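Local atomic coordinates of tRNA modification GTPase MnmE (Chlorobium tepidum, PDB entry 3GEE), a protein that probably hydrolyses GTP at a high intrinsic rate while taking part in adding a carboxymethylaminomethyl group to the wobble uridine U34 of certain tRNAs. Residues A[77-85]-A[96-107]; A[150-158]-A[275-283]. All blocks are in the same frame, centred on the assembly; numbering follows the deposited sequence.

Interaction 1 of 2, residues A[77-85]-A[96-107]. With FON (N-{[4-({[(6R)-2-amino-5-formyl-4-oxo-1,4,5,6,7,8-hexahydropteridin-6-yl]methyl}amino)phenyl]carbonyl}-L-glutamic acid), chain C; FON (N-{[4-({[(6R)-2-amino-5-formyl-4-oxo-1,4,5,6,7,8-hexahydropteridin-6-yl]methyl}amino)phenyl]carbonyl}-L-glutamic acid), chain B.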
loop_
_atom_site.group_PDB
_atom_site.type_symbol
_atom_site.label_atom_id
_atom_site.label_comp_id
_atom_site.label_asym_id
_atom_site.label_seq_id
_atom_site.Cartn_x
_atom_site.Cartn_y
_atom_site.Cartn_z
ATOM N N VAL A 77 18.000 -12.053 1.221
ATOM C CA VAL A 77 16.594 -11.758 0.984
ATOM C C VAL A 77 16.382 -10.292 0.609
ATOM O O VAL A 77 15.732 -9.991 -0.395
ATOM C CB VAL A 77 15.715 -12.187 2.180
ATOM C CG1 VAL A 77 14.377 -11.444 2.195
ATOM C CG2 VAL A 77 15.498 -13.697 2.150
ATOM N N ASP A 78 16.943 -9.390 1.409
ATOM C CA ASP A 78 16.887 -7.954 1.126
ATOM C C ASP A 78 17.849 -7.164 2.014
ATOM O O ASP A 78 18.407 -7.692 2.978
ATOM C CB ASP A 78 15.456 -7.416 1.292
ATOM C CG ASP A 78 15.272 -6.027 0.690
ATOM O OD1 ASP A 78 16.058 -5.633 -0.202
ATOM O OD2 ASP A 78 14.328 -5.324 1.112
ATOM N N GLU A 79 18.045 -5.901 1.658
ATOM C CA GLU A 79 18.755 -4.947 2.480
ATOM C C GLU A 79 17.693 -4.177 3.234
ATOM O O GLU A 79 16.873 -3.500 2.618
ATOM C CB GLU A 79 19.517 -3.997 1.577
ATOM C CG GLU A 79 20.879 -3.613 2.071
ATOM C CD GLU A 79 21.676 -2.901 1.000
ATOM O OE1 GLU A 79 21.114 -1.972 0.370
ATOM O OE2 GLU A 79 22.854 -3.277 0.788
ATOM N N VAL A 80 17.686 -4.282 4.558
ATOM C CA VAL A 80 16.636 -3.646 5.367
ATOM C C VAL A 80 17.195 -2.737 6.461
ATOM O O VAL A 80 18.410 -2.565 6.569
ATOM C CB VAL A 80 15.689 -4.694 5.999
ATOM C CG1 VAL A 80 15.154 -5.639 4.926
ATOM C CG2 VAL A 80 16.393 -5.475 7.105
ATOM N N ILE A 81 16.294 -2.142 7.243
ATOM C CA ILE A 81 16.659 -1.432 8.466
ATOM C C ILE A 81 15.807 -1.963 9.609
ATOM O O ILE A 81 14.570 -1.901 9.559
ATOM C CB ILE A 81 16.527 0.104 8.330
ATOM C CG1 ILE A 81 17.709 0.651 7.527
ATOM C CG2 ILE A 81 16.441 0.774 9.706
ATOM C CD1 ILE A 81 17.795 2.161 7.454
ATOM N N ALA A 82 16.467 -2.508 10.626
ATOM C CA ALA A 82 15.751 -3.082 11.759
ATOM C C ALA A 82 15.589 -2.037 12.848
ATOM O O ALA A 82 16.535 -1.312 13.165
ATOM C CB ALA A 82 16.463 -4.315 12.285
ATOM N N LEU A 83 14.383 -1.943 13.397
ATOM C CA LEU A 83 14.113 -1.030 14.494
ATOM C C LEU A 83 13.770 -1.828 15.738
ATOM O O LEU A 83 12.718 -2.477 15.806
ATOM C CB LEU A 83 12.983 -0.059 14.149
ATOM C CG LEU A 83 12.689 1.087 15.124
ATOM C CD1 LEU A 83 13.957 1.788 15.572
ATOM C CD2 LEU A 83 11.741 2.088 14.494
ATOM N N VAL A 84 14.667 -1.778 16.718
ATOM C CA VAL A 84 14.476 -2.490 17.973
ATOM C C VAL A 84 13.584 -1.670 18.908
ATOM O O VAL A 84 13.751 -0.455 19.027
ATOM C CB VAL A 84 15.845 -2.812 18.642
ATOM C CG1 VAL A 84 15.656 -3.501 19.984
ATOM C CG2 VAL A 84 16.708 -3.676 17.716
ATOM N N PHE A 85 12.615 -2.345 19.522
ATOM C CA PHE A 85 11.816 -1.789 20.609
ATOM C C PHE A 85 11.889 -2.790 21.742
ATOM O O PHE A 85 11.870 -4.006 21.507
ATOM C CB PHE A 85 10.344 -1.654 20.233
ATOM C CG PHE A 85 10.062 -0.672 19.142
ATOM C CD1 PHE A 85 10.016 -1.083 17.811
ATOM C CD2 PHE A 85 9.780 0.649 19.443
ATOM C CE1 PHE A 85 9.731 -0.185 16.790
ATOM C CE2 PHE A 85 9.492 1.557 18.430
ATOM C CZ PHE A 85 9.465 1.136 17.098
ATOM N N MET A 96 9.585 -5.995 20.337
ATOM C CA MET A 96 9.376 -6.049 18.903
ATOM C C MET A 96 10.497 -5.447 18.087
ATOM O O MET A 96 11.170 -4.508 18.519
ATOM C CB MET A 96 8.017 -5.454 18.505
ATOM C CG MET A 96 7.647 -4.124 19.127
ATOM S SD MET A 96 5.882 -3.807 18.877
ATOM C CE MET A 96 5.841 -3.353 17.136
ATOM N N VAL A 97 10.702 -6.028 16.909
ATOM C CA VAL A 97 11.544 -5.426 15.883
ATOM C C VAL A 97 10.693 -5.191 14.646
ATOM O O VAL A 97 9.747 -5.935 14.397
ATOM C CB VAL A 97 12.818 -6.261 15.589
ATOM C CG1 VAL A 97 12.534 -7.736 15.681
ATOM C CG2 VAL A 97 13.420 -5.905 14.241
ATOM N N GLU A 98 11.007 -4.125 13.912
ATOM C CA GLU A 98 10.280 -3.750 12.703
ATOM C C GLU A 98 11.246 -3.592 11.539
ATOM O O GLU A 98 12.004 -2.612 11.461
ATOM C CB GLU A 98 9.527 -2.435 12.896
ATOM C CG GLU A 98 8.395 -2.473 13.896
ATOM C CD GLU A 98 7.664 -1.147 13.993
ATOM O OE1 GLU A 98 8.164 -0.143 13.432
ATOM O OE2 GLU A 98 6.584 -1.111 14.632
ATOM N N PHE A 99 11.222 -4.560 10.632
ATOM C CA PHE A 99 12.017 -4.469 9.425
ATOM C C PHE A 99 11.276 -3.603 8.423
ATOM O O PHE A 99 10.119 -3.869 8.106
ATOM C CB PHE A 99 12.251 -5.857 8.849
ATOM C CG PHE A 99 12.956 -6.780 9.784
ATOM C CD1 PHE A 99 14.346 -6.789 9.856
ATOM C CD2 PHE A 99 12.237 -7.635 10.602
ATOM C CE1 PHE A 99 15.010 -7.639 10.722
ATOM C CE2 PHE A 99 12.894 -8.488 11.479
ATOM C CZ PHE A 99 14.282 -8.491 11.534
ATOM N N THR A 100 11.912 -2.544 7.947
ATOM C CA THR A 100 11.342 -1.854 6.815
ATOM C C THR A 100 12.233 -2.147 5.617
ATOM O O THR A 100 13.421 -1.827 5.627
ATOM C CB THR A 100 11.086 -0.337 7.045
ATOM O OG1 THR A 100 11.880 0.437 6.144
ATOM C CG2 THR A 100 11.340 0.071 8.490
ATOM N N CYS A 101 11.648 -2.788 4.604
ATOM C CA CYS A 101 12.387 -3.287 3.441
ATOM C C CYS A 101 11.924 -2.602 2.166
ATOM O O CYS A 101 11.045 -1.742 2.216
ATOM C CB CYS A 101 12.152 -4.781 3.308
ATOM S SG CYS A 101 10.419 -5.160 3.062
ATOM N N HIS A 102 12.512 -2.985 1.031
ATOM C CA HIS A 102 12.067 -2.486 -0.276
ATOM C C HIS A 102 10.627 -2.903 -0.552
ATOM O O HIS A 102 10.244 -4.053 -0.316
ATOM C CB HIS A 102 12.990 -2.959 -1.393
ATOM C CG HIS A 102 14.338 -2.314 -1.368
ATOM N ND1 HIS A 102 15.468 -2.966 -0.922
ATOM C CD2 HIS A 102 14.736 -1.069 -1.721
ATOM C CE1 HIS A 102 16.505 -2.155 -1.015
ATOM N NE2 HIS A 102 16.090 -0.997 -1.497
ATOM N N GLY A 103 9.835 -1.957 -1.045
ATOM C CA GLY A 103 8.386 -2.124 -1.099
ATOM C C GLY A 103 7.828 -2.868 -2.295
ATOM O O GLY A 103 6.790 -2.488 -2.827
ATOM N N GLY A 104 8.511 -3.926 -2.717
ATOM C CA GLY A 104 8.018 -4.791 -3.779
ATOM C C GLY A 104 7.251 -5.972 -3.212
ATOM O O GLY A 104 7.704 -6.597 -2.253
ATOM N N PRO A 105 6.083 -6.292 -3.803
ATOM C CA PRO A 105 5.230 -7.389 -3.329
ATOM C C PRO A 105 5.972 -8.710 -3.180
ATOM O O PRO A 105 5.769 -9.407 -2.190
ATOM C CB PRO A 105 4.162 -7.494 -4.414
ATOM C CG PRO A 105 4.075 -6.120 -4.962
ATOM C CD PRO A 105 5.488 -5.612 -4.969
ATOM N N VAL A 106 6.835 -9.041 -4.140
ATOM C CA VAL A 106 7.607 -10.289 -4.074
ATOM C C VAL A 106 8.596 -10.256 -2.907
ATOM O O VAL A 106 8.682 -11.218 -2.140
ATOM C CB VAL A 106 8.335 -10.616 -5.407
ATOM C CG1 VAL A 106 9.082 -11.941 -5.307
ATOM C CG2 VAL A 106 7.341 -10.676 -6.551
ATOM N N VAL A 107 9.312 -9.137 -2.775
ATOM C CA VAL A 107 10.279 -8.929 -1.696
ATOM C C VAL A 107 9.602 -9.009 -0.341
ATOM O O VAL A 107 9.955 -9.850 0.482
ATOM C CB VAL A 107 10.967 -7.552 -1.776
ATOM C CG1 VAL A 107 12.363 -7.634 -1.189
ATOM C CG2 VAL A 107 11.024 -7.049 -3.203
HETATM N N1 FON C . 14.271 1.356 5.752
HETATM C C2 FON C . 14.208 2.659 6.093
HETATM N NA2 FON C . 13.618 3.002 7.268
HETATM N N3 FON C . 14.714 3.640 5.301
HETATM C C4 FON C . 15.315 3.379 4.119
HETATM O O4 FON C . 15.760 4.329 3.440
HETATM C C4A FON C . 15.398 1.952 3.688
HETATM N N5 FON C . 15.990 1.422 2.536
HETATM C C6 FON C . 16.718 0.178 2.848
HETATM C C7 FON C . 15.579 -0.814 3.049
HETATM N N8 FON C . 14.889 -0.378 4.255
HETATM C C8A FON C . 14.833 0.940 4.606
HETATM C C9 FON C . 17.744 -0.279 1.808
HETATM N N10 FON C . 18.681 0.775 1.443
HETATM C C11 FON C . 21.314 2.985 3.813
HETATM C C12 FON C . 21.764 2.194 2.758
HETATM C C13 FON C . 20.870 1.461 1.979
HETATM C C14 FON C . 19.506 1.494 2.256
HETATM C C15 FON C . 19.049 2.301 3.309
HETATM C C16 FON C . 19.944 3.037 4.090
HETATM C C FON C . 22.329 3.760 4.618
HETATM O O FON C . 21.976 4.369 5.616
HETATM N N FON C . 23.596 3.763 4.183
HETATM C CA FON C . 24.814 3.754 4.989
HETATM C CB FON C . 24.966 2.457 5.792
HETATM C CG FON C . 26.067 2.508 6.857
HETATM C CD FON C . 25.663 1.746 8.105
HETATM O OE1 FON C . 24.897 2.306 8.925
HETATM O OE2 FON C . 26.111 0.586 8.283
HETATM C CT FON C . 26.008 3.945 4.090
HETATM O O1 FON C . 26.901 4.759 4.425
HETATM O O2 FON C . 26.062 3.276 3.032
HETATM C CP1 FON C . 15.874 1.954 1.395
HETATM O O3 FON C . 15.324 1.358 0.485
HETATM N N1 FON B . 5.927 3.747 13.763
HETATM C C2 FON B . 6.586 2.595 13.998
HETATM N NA2 FON B . 7.809 2.412 13.434
HETATM N N3 FON B . 6.068 1.610 14.780
HETATM C C4 FON B . 4.860 1.719 15.374
HETATM O O4 FON B . 4.444 0.776 16.081
HETATM C C4A FON B . 4.082 2.970 15.134
HETATM N N5 FON B . 2.834 3.334 15.652
HETATM C C6 FON B . 2.822 4.759 16.032
HETATM C C7 FON B . 2.764 5.448 14.674
HETATM N N8 FON B . 4.041 5.160 14.035
HETATM C C8A FON B . 4.713 3.998 14.279
HETATM C C9 FON B . 1.701 5.192 16.981
HETATM N N10 FON B . 1.617 4.354 18.168
HETATM C C11 FON B . 4.472 3.531 21.102
HETATM C C12 FON B . 3.251 4.126 21.412
HETATM C C13 FON B . 2.312 4.396 20.419
HETATM C C14 FON B . 2.586 4.088 19.089
HETATM C C15 FON B . 3.808 3.474 18.776
HETATM C C16 FON B . 4.752 3.202 19.771
HETATM C C FON B . 5.448 3.258 22.220
HETATM O O FON B . 6.567 2.842 21.963
HETATM N N FON B . 5.029 3.470 23.475
HETATM C CA FON B . 5.808 3.983 24.599
HETATM C CB FON B . 6.257 5.432 24.377
HETATM C CG FON B . 7.302 5.923 25.385
HETATM C CD FON B . 8.317 6.839 24.727
HETATM O OE1 FON B . 9.250 6.322 24.069
HETATM O OE2 FON B . 8.196 8.082 24.865
HETATM C CT FON B . 4.989 3.887 25.859
HETATM O O1 FON B . 5.520 3.433 26.901
HETATM O O2 FON B . 3.796 4.268 25.817
HETATM C CP1 FON B . 1.864 2.528 15.745
HETATM O O3 FON B . 0.833 2.724 15.126
#
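Asp78 grips His102 twice across the open end of the hairpin formed by strands 76-85 and 96-102. Asp78 OD1, lying in the imidazole plane, offers its syn lone pair to the N-H of His102 ND1 at 2.8 Å, while the backbone His102 N meets Asp78 OD2 at 3.0 Å. Asp78 CG stands opposite its own backbone N (chi1 -166°), which carries the carboxylate to the neighbouring strand; both oxygens of this buried acid thus find donors, and the ring's rotation is fixed. One imidazole face lies against C7 of the chain C folinic acid.

Further along, the backbones pair antiparallel: Thr100 N donates to Ile81 O (3.2 Å) and Phe85 N to Met96 O (2.8 Å). On one side of the sheet small and branched apolar groups fit closely: Val80 CG2 meets the edge of the Phe99 ring at CD1 (3.7 Å), and Ala82 CB, small enough to leave room, touches Val97 CG2 at 4.0 Å. Helix 40-47 covers Val97 and Phe99 there. On the other side Ile81 lays its aliphatic chain against the chain C pterin, and Phe85 CE1 comes within 3.6 Å of Glu98 CD, ring and carboxylate planes 63° apart. Glu98, extended beyond CG, accepts a hydrogen bond at OE1 from NA2 of the chain B folinic acid (2.6 Å), a carboxylate well suited to an amino-pyrimidine edge.

Buried Val107 still packs CG1 on the Asp78 carboxylate, but exposed Pro105 and partly exposed Val106 leave segment 77-85 untouched. Partly exposed Glu79 barely approaches His102 and runs out beside the chain C folate's N10. Such a ligand-lined antiparallel hairpin belongs to the folate-binding N-terminal domain of the TrmE family.

Interaction 2 of 2, residues A[150-158]-A[275-283]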
loop_
_atom_site.group_PDB
_atom_site.type_symbol
_atom_site.label_atom_id
_atom_site.label_comp_id
_atom_site.label_asym_id
_atom_site.label_seq_id
_atom_site.Cartn_x
_atom_site.Cartn_y
_atom_site.Cartn_z
ATOM N N ILE A 150 -7.519 4.819 10.596
ATOM C CA ILE A 150 -7.011 4.171 9.398
ATOM C C ILE A 150 -8.102 4.052 8.324
ATOM O O ILE A 150 -7.848 4.277 7.137
ATOM C CB ILE A 150 -6.418 2.792 9.750
ATOM C CG1 ILE A 150 -5.141 2.974 10.572
ATOM C CG2 ILE A 150 -6.132 1.979 8.501
ATOM C CD1 ILE A 150 -4.710 1.739 11.315
ATOM N N HIS A 151 -9.317 3.724 8.753
ATOM C CA HIS A 151 -10.429 3.542 7.828
ATOM C C HIS A 151 -11.129 4.854 7.470
ATOM O O HIS A 151 -11.845 4.912 6.472
ATOM C CB HIS A 151 -11.432 2.516 8.372
ATOM C CG HIS A 151 -10.839 1.161 8.632
ATOM N ND1 HIS A 151 -10.083 0.483 7.700
ATOM C CD2 HIS A 151 -10.909 0.352 9.717
ATOM C CE1 HIS A 151 -9.706 -0.681 8.200
ATOM N NE2 HIS A 151 -10.195 -0.784 9.424
ATOM N N ALA A 152 -10.914 5.902 8.266
ATOM C CA ALA A 152 -11.587 7.192 8.067
ATOM C C ALA A 152 -11.518 7.667 6.622
ATOM O O ALA A 152 -10.476 7.564 5.983
ATOM C CB ALA A 152 -11.006 8.246 8.987
ATOM N N ARG A 153 -12.631 8.179 6.107
ATOM C CA ARG A 153 -12.660 8.720 4.743
ATOM C C ARG A 153 -13.144 10.167 4.671
ATOM O O ARG A 153 -13.183 10.761 3.597
ATOM C CB ARG A 153 -13.444 7.805 3.795
ATOM C CG ARG A 153 -14.398 6.840 4.482
ATOM C CD ARG A 153 -14.417 5.488 3.772
ATOM N NE ARG A 153 -15.043 5.563 2.451
ATOM C CZ ARG A 153 -15.195 4.531 1.620
ATOM N NH1 ARG A 153 -14.766 3.315 1.957
ATOM N NH2 ARG A 153 -15.783 4.719 0.443
ATOM N N THR A 154 -13.493 10.727 5.825
ATOM C CA THR A 154 -13.878 12.129 5.942
ATOM C C THR A 154 -12.912 12.847 6.878
ATOM O O THR A 154 -12.318 12.222 7.756
ATOM C CB THR A 154 -15.303 12.287 6.526
ATOM O OG1 THR A 154 -16.046 11.076 6.351
ATOM C CG2 THR A 154 -16.032 13.436 5.852
ATOM N N GLU A 155 -12.762 14.159 6.693
ATOM C CA GLU A 155 -11.968 14.985 7.605
ATOM C C GLU A 155 -12.506 14.896 9.029
ATOM O O GLU A 155 -11.752 14.621 9.968
ATOM C CB GLU A 155 -11.938 16.444 7.143
ATOM C CG GLU A 155 -10.748 16.799 6.254
ATOM C CD GLU A 155 -10.925 18.125 5.498
ATOM O OE1 GLU A 155 -11.899 18.881 5.766
ATOM O OE2 GLU A 155 -10.073 18.412 4.620
ATOM N N SER A 156 -13.813 15.106 9.176
ATOM C CA SER A 156 -14.469 15.064 10.477
ATOM C C SER A 156 -14.388 13.688 11.139
ATOM O O SER A 156 -14.382 13.590 12.365
ATOM C CB SER A 156 -15.925 15.501 10.354
ATOM O OG SER A 156 -16.666 14.559 9.598
ATOM N N ALA A 157 -14.328 12.632 10.328
ATOM C CA ALA A 157 -14.144 11.272 10.842
ATOM C C ALA A 157 -12.718 11.076 11.340
ATOM O O ALA A 157 -12.488 10.453 12.380
ATOM C CB ALA A 157 -14.479 10.243 9.772
ATOM N N TYR A 158 -11.770 11.615 10.580
ATOM C CA TYR A 158 -10.350 11.600 10.921
ATOM C C TYR A 158 -10.082 12.356 12.228
ATOM O O TYR A 158 -9.449 11.826 13.143
ATOM C CB TYR A 158 -9.539 12.189 9.752
ATOM C CG TYR A 158 -8.179 12.743 10.112
ATOM C CD1 TYR A 158 -7.097 11.895 10.335
ATOM C CD2 TYR A 158 -7.971 14.120 10.207
ATOM C CE1 TYR A 158 -5.847 12.400 10.662
ATOM C CE2 TYR A 158 -6.722 14.637 10.532
ATOM C CZ TYR A 158 -5.666 13.770 10.759
ATOM O OH TYR A 158 -4.431 14.270 11.079
ATOM N N CYS A 275 -21.247 4.463 -0.856
ATOM C CA CYS A 275 -21.343 5.799 -0.260
ATOM C C CYS A 275 -20.532 6.881 -0.971
ATOM O O CYS A 275 -19.514 6.600 -1.605
ATOM C CB CYS A 275 -21.003 5.769 1.237
ATOM S SG CYS A 275 -19.700 4.638 1.716
ATOM N N PHE A 276 -21.009 8.119 -0.846
ATOM C CA PHE A 276 -20.375 9.285 -1.451
ATOM C C PHE A 276 -20.322 10.446 -0.455
ATOM O O PHE A 276 -21.016 10.432 0.563
ATOM C CB PHE A 276 -21.123 9.696 -2.729
ATOM C CG PHE A 276 -22.372 10.503 -2.480
ATOM C CD1 PHE A 276 -23.506 9.916 -1.927
ATOM C CD2 PHE A 276 -22.414 11.854 -2.816
ATOM C CE1 PHE A 276 -24.655 10.664 -1.700
ATOM C CE2 PHE A 276 -23.561 12.610 -2.595
ATOM C CZ PHE A 276 -24.682 12.015 -2.036
ATOM N N ILE A 277 -19.504 11.448 -0.761
ATOM C CA ILE A 277 -19.310 12.590 0.132
ATOM C C ILE A 277 -19.895 13.873 -0.460
ATOM O O ILE A 277 -19.820 14.103 -1.665
ATOM C CB ILE A 277 -17.807 12.789 0.493
ATOM C CG1 ILE A 277 -17.188 11.466 0.961
ATOM C CG2 ILE A 277 -17.635 13.853 1.579
ATOM C CD1 ILE A 277 -15.670 11.454 0.999
ATOM N N HIS A 278 -20.484 14.693 0.406
ATOM C CA HIS A 278 -21.007 16.006 0.041
ATOM C C HIS A 278 -21.053 16.877 1.293
ATOM O O HIS A 278 -21.535 16.437 2.339
ATOM C CB HIS A 278 -22.401 15.875 -0.590
ATOM C CG HIS A 278 -23.173 17.160 -0.652
ATOM N ND1 HIS A 278 -23.023 18.071 -1.676
ATOM C CD2 HIS A 278 -24.109 17.679 0.179
ATOM C CE1 HIS A 278 -23.831 19.098 -1.470
ATOM N NE2 HIS A 278 -24.499 18.885 -0.350
ATOM N N ASP A 279 -20.554 18.109 1.178
ATOM C CA ASP A 279 -20.475 19.052 2.306
ATOM C C ASP A 279 -19.791 18.452 3.542
ATOM O O ASP A 279 -20.306 18.562 4.662
ATOM C CB ASP A 279 -21.865 19.606 2.672
ATOM C CG ASP A 279 -22.260 20.825 1.843
ATOM O OD1 ASP A 279 -23.410 21.291 1.997
ATOM O OD2 ASP A 279 -21.431 21.321 1.048
ATOM N N LYS A 280 -18.638 17.814 3.318
ATOM C CA LYS A 280 -17.832 17.173 4.374
ATOM C C LYS A 280 -18.583 16.093 5.165
ATOM O O LYS A 280 -18.237 15.797 6.313
ATOM C CB LYS A 280 -17.227 18.223 5.321
ATOM C CG LYS A 280 -16.221 19.154 4.665
ATOM C CD LYS A 280 -15.676 20.162 5.657
ATOM C CE LYS A 280 -14.627 21.045 5.009
ATOM N NZ LYS A 280 -13.923 21.898 6.004
ATOM N N THR A 281 -19.601 15.505 4.536
ATOM C CA THR A 281 -20.443 14.491 5.168
ATOM C C THR A 281 -20.594 13.281 4.253
ATOM O O THR A 281 -20.730 13.424 3.037
ATOM C CB THR A 281 -21.843 15.047 5.517
ATOM O OG1 THR A 281 -21.722 16.355 6.085
ATOM C CG2 THR A 281 -22.547 14.144 6.512
ATOM N N MET A 282 -20.574 12.093 4.849
ATOM C CA MET A 282 -20.681 10.845 4.105
ATOM C C MET A 282 -22.110 10.292 4.132
ATOM O O MET A 282 -22.788 10.345 5.160
ATOM C CB MET A 282 -19.700 9.825 4.678
ATOM C CG MET A 282 -19.438 8.621 3.798
ATOM S SD MET A 282 -18.261 7.502 4.578
ATOM C CE MET A 282 -19.223 6.884 5.961
ATOM N N PHE A 283 -22.556 9.764 2.996
ATOM C CA PHE A 283 -23.893 9.196 2.879
ATOM C C PHE A 283 -23.833 7.732 2.465
ATOM O O PHE A 283 -23.426 7.421 1.347
ATOM C CB PHE A 283 -24.736 9.990 1.870
ATOM C CG PHE A 283 -25.019 11.405 2.288
ATOM C CD1 PHE A 283 -24.199 12.446 1.867
ATOM C CD2 PHE A 283 -26.109 11.698 3.099
ATOM C CE1 PHE A 283 -24.455 13.759 2.255
ATOM C CE2 PHE A 283 -26.375 13.006 3.491
ATOM C CZ PHE A 283 -25.547 14.038 3.070
#
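Arg153 and Thr154, in the turn between helices 140-151 and 155-166, rest against the beta hairpin 274-278/281-286 at the edge of the G-domain sheet. The hairpin closes in a type I' turn from His278 to Thr281, its central residues Asp279 and Lys280 both in the left-handed backbone region.

Arg153 can be followed outward from the backbone. Its CB points toward the hairpin, CG then packs on Met282 SD at 3.9 Å, and after bends at chi2 and chi3 the chain carries its guanidinium past Cys275, whose SG lies over one face, 4.1 Å from NH2. A long, flexible side chain suits this exposed border of the contact, since CG serves the thioether and the flat guanidinium the thiol. Ile277 CD1 packs against Arg153 O at 3.7 Å.

Thr154, the N-cap residue of helix 155-166, is buried at the centre and turns its methyl to the hairpin, CG2 lying 3.3 Å from Lys280 O; its own carbonyl accepts the amide of Tyr158. At the solvent side opposite charges face each other loosely: the extended Lys280 chain brings CE to 3.6 Å from Glu155 OE1, and the long salt bridge from that oxygen to Lys280 NZ also measures 3.6 Å.

Interaction 1 belongs to the N-terminal folate-binding domain, whereas interaction 2 joins the helical domain to the G domain; within one chain their centres stand 33 Å apart and their nearest atoms about 12 Å, without touching. The dimer brings them together. Val77 O of segment 77-85 is hydrogen-bonded to Tyr158 OH of the second subunit, and Val106 and Val107 pack on Ala152 and Tyr158 of that subunit, respectively. The folates are shared too: Thr100 and Glu98 of one chain serve two different ligands, each of which is also held by the second subunit. Interaction 2 itself lies away from both the folate and nucleotide sites.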